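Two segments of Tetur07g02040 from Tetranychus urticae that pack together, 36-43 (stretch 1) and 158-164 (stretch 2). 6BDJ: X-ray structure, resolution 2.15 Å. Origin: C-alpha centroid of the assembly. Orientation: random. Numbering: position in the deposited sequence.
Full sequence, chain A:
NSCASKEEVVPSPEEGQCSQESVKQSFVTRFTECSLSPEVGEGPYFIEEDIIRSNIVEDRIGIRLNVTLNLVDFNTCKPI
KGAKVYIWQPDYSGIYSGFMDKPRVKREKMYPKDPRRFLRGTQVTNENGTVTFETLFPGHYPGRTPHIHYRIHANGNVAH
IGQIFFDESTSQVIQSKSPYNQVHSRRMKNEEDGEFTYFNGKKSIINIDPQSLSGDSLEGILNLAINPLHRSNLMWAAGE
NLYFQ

Stretch 1 (36-43) LSPEVGEG
Stretch 2, residues 158-164: VAHIGQI

The side chain of Glu39 does two jobs at once on stretch 2: its CG lies over one face of the His160 ring, 3.6 Å from the ring centroid and 18° off the normal, while its carboxylate OE1 accepts a hydrogen bond from the backbone N of Ile161 (OE1 to N 3.0 Å). The rotamer that allows both is chi1 m (-70°), chi2 t (-155°) and chi3 86°; CA-to-CB points sideways, and the end of the side chain comes nearer. His160 (chi1 t, -163°; chi2 104°) turns its edge to the backbone of stretch 1. There NE2 donates to Pro38 O at 2.9 Å, with an N-H...O angle of 139°, and CE1 lies 3.2 Å from Ser37 O; the NE2 bond requires a proton on that nitrogen.

Stretch 2 is a strand throughout, part of a longer one, with phi/psi of -83/-31 at Ala159, -167/134 at His160, -128/136 at Ile161, -157/-169 at Gly162 and -141/140 at Gln163. Stretch 1 is irregular but largely extended, with phi/psi of -76/153 at Pro38, -99/156 at Glu39, -144/148 at Val40 and -55/145 at Gly41, before Glu42 turns to -65/-30 and Gly43 takes a positive phi of 67°. The touching parts run 80° apart, so the segments cross steeply. The nearest CA atoms across the contact are those of Val40 and Gly162, 4.3 Å apart. Here a single backbone-to-backbone hydrogen bond joins the stretches, from Val40 N to Ile161 O (3.0 Å, 162°). Glu39 CA adds a CA-H...O contact to Ile161 O at 3.2 Å.

The CA-to-CB bond of Val40 (chi1 t, -174°) points toward stretch 2, and its CG1 packs 3.6 Å from Gln163 NE2. Gln163 (chi1 m, chi2 t, chi3 25°) reaches past it so that NE2 donates to Gly41 O at 2.9 Å, an amide-to-carbonyl pairing. Ile161 (chi1 m, chi2 t) supplies aliphatic bulk: CG2 lies 4.2 Å from Gly41 C, and CD1 is 3.6 Å from OE2 of Glu42 (chi1 t, chi2 t, chi3 85°), whose carboxylate oxygens are hydrogen-bonded elsewhere in the structure.

Two waters tie carbonyls that cannot bond each other. Water 1 donates to Pro38 O and to Gln163 O, its oxygen 3.1 Å from each; water 2 donates to Gly41 O at 2.9 Å and to Gly162 O at 2.6 Å. In all, 487 Å² is buried, both sides summed.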

# COMPACT_ATOMS: atom_id res chain seq x y z
N LEU A 36 1.76 -12.01 -13.86
CA LEU A 36 1.08 -10.76 -13.69
C LEU A 36 0.52 -10.64 -12.28
O LEU A 36 -0.30 -11.45 -11.85
CB LEU A 36 -0.03 -10.64 -14.72
CG LEU A 36 -0.90 -9.38 -14.70
CD1 LEU A 36 -0.06 -8.13 -15.00
CD2 LEU A 36 -2.06 -9.58 -15.67
N SER A 37 1.00 -9.63 -11.54
CA SER A 37 0.48 -9.37 -10.21
C SER A 37 -1.00 -9.05 -10.27
O SER A 37 -1.49 -8.51 -11.26
CB SER A 37 1.26 -8.28 -9.52
OG SER A 37 2.54 -8.77 -9.16
N PRO A 38 -1.75 -9.42 -9.23
CA PRO A 38 -3.15 -9.09 -9.24
C PRO A 38 -3.36 -7.61 -8.93
O PRO A 38 -2.54 -6.98 -8.26
CB PRO A 38 -3.69 -9.92 -8.09
CG PRO A 38 -2.56 -9.91 -7.10
CD PRO A 38 -1.34 -10.07 -7.97
N GLU A 39 -4.47 -7.08 -9.43
CA GLU A 39 -4.95 -5.77 -9.10
C GLU A 39 -6.04 -5.87 -8.05
O GLU A 39 -6.74 -6.90 -7.93
CB GLU A 39 -5.56 -5.11 -10.32
CG GLU A 39 -4.57 -4.72 -11.40
CD GLU A 39 -5.10 -3.57 -12.24
OE1 GLU A 39 -4.92 -2.37 -11.86
OE2 GLU A 39 -5.70 -3.88 -13.28
N VAL A 40 -6.22 -4.79 -7.30
CA VAL A 40 -7.21 -4.76 -6.21
C VAL A 40 -7.76 -3.34 -6.22
O VAL A 40 -7.02 -2.38 -6.51
CB VAL A 40 -6.56 -5.01 -4.83
CG1 VAL A 40 -7.62 -5.11 -3.75
CG2 VAL A 40 -5.74 -6.30 -4.83
N GLY A 41 -9.03 -3.20 -5.86
CA GLY A 41 -9.71 -1.90 -5.89
C GLY A 41 -8.95 -0.83 -5.09
O GLY A 41 -8.33 -1.11 -4.07
N GLU A 42 -9.00 0.40 -5.58
CA GLU A 42 -8.30 1.53 -4.98
C GLU A 42 -8.81 1.89 -3.59
O GLU A 42 -8.06 2.42 -2.76
CB GLU A 42 -8.51 2.74 -5.88
CG GLU A 42 -7.71 3.96 -5.52
CD GLU A 42 -7.79 4.97 -6.63
OE1 GLU A 42 -8.77 5.77 -6.66
OE2 GLU A 42 -6.87 4.95 -7.49
N GLY A 43 -10.10 1.62 -3.38
CA GLY A 43 -10.82 2.19 -2.27
C GLY A 43 -10.98 3.70 -2.42
O GLY A 43 -10.57 4.26 -3.44
N VAL A 158 -2.37 5.04 -15.72
CA VAL A 158 -2.54 4.35 -14.45
C VAL A 158 -2.41 2.88 -14.82
O VAL A 158 -3.35 2.28 -15.32
CB VAL A 158 -3.91 4.62 -13.80
CG1 VAL A 158 -3.93 4.06 -12.38
CG2 VAL A 158 -4.24 6.11 -13.80
N ALA A 159 -1.24 2.31 -14.59
CA ALA A 159 -0.92 0.98 -15.06
C ALA A 159 -1.41 -0.14 -14.16
O ALA A 159 -1.72 -1.24 -14.64
CB ALA A 159 0.58 0.88 -15.29
N HIS A 160 -1.48 0.13 -12.85
CA HIS A 160 -1.75 -0.92 -11.87
C HIS A 160 -2.09 -0.33 -10.53
O HIS A 160 -1.42 0.57 -10.05
CB HIS A 160 -0.53 -1.84 -11.73
CG HIS A 160 -0.84 -3.15 -11.07
ND1 HIS A 160 -0.95 -4.33 -11.77
CD2 HIS A 160 -1.05 -3.46 -9.77
CE1 HIS A 160 -1.22 -5.32 -10.93
NE2 HIS A 160 -1.27 -4.82 -9.70
N ILE A 161 -3.14 -0.85 -9.91
CA ILE A 161 -3.59 -0.45 -8.59
C ILE A 161 -3.74 -1.74 -7.79
O ILE A 161 -4.31 -2.73 -8.27
CB ILE A 161 -4.96 0.24 -8.62
CG1 ILE A 161 -4.87 1.57 -9.36
CG2 ILE A 161 -5.51 0.45 -7.20
CD1 ILE A 161 -6.22 2.20 -9.69
N GLY A 162 -3.26 -1.72 -6.57
CA GLY A 162 -3.35 -2.90 -5.73
C GLY A 162 -3.28 -2.61 -4.26
O GLY A 162 -3.44 -1.45 -3.82
N GLN A 163 -3.13 -3.70 -3.52
CA GLN A 163 -3.05 -3.68 -2.09
C GLN A 163 -2.03 -4.69 -1.64
O GLN A 163 -1.94 -5.78 -2.19
CB GLN A 163 -4.41 -3.99 -1.47
CG GLN A 163 -5.39 -2.84 -1.66
CD GLN A 163 -6.72 -3.04 -0.97
OE1 GLN A 163 -6.83 -3.78 0.02
NE2 GLN A 163 -7.75 -2.36 -1.47
N ILE A 164 -1.26 -4.30 -0.63
CA ILE A 164 -0.22 -5.12 -0.03
C ILE A 164 -0.80 -5.70 1.26
O ILE A 164 -1.32 -4.97 2.10
CB ILE A 164 1.01 -4.26 0.30
CG1 ILE A 164 1.50 -3.55 -0.97
CG2 ILE A 164 2.11 -5.11 0.91
CD1 ILE A 164 2.53 -2.47 -0.74
O HOH W 1 -2.09 -6.64 -5.21
O HOH W 2 -5.63 0.03 -3.83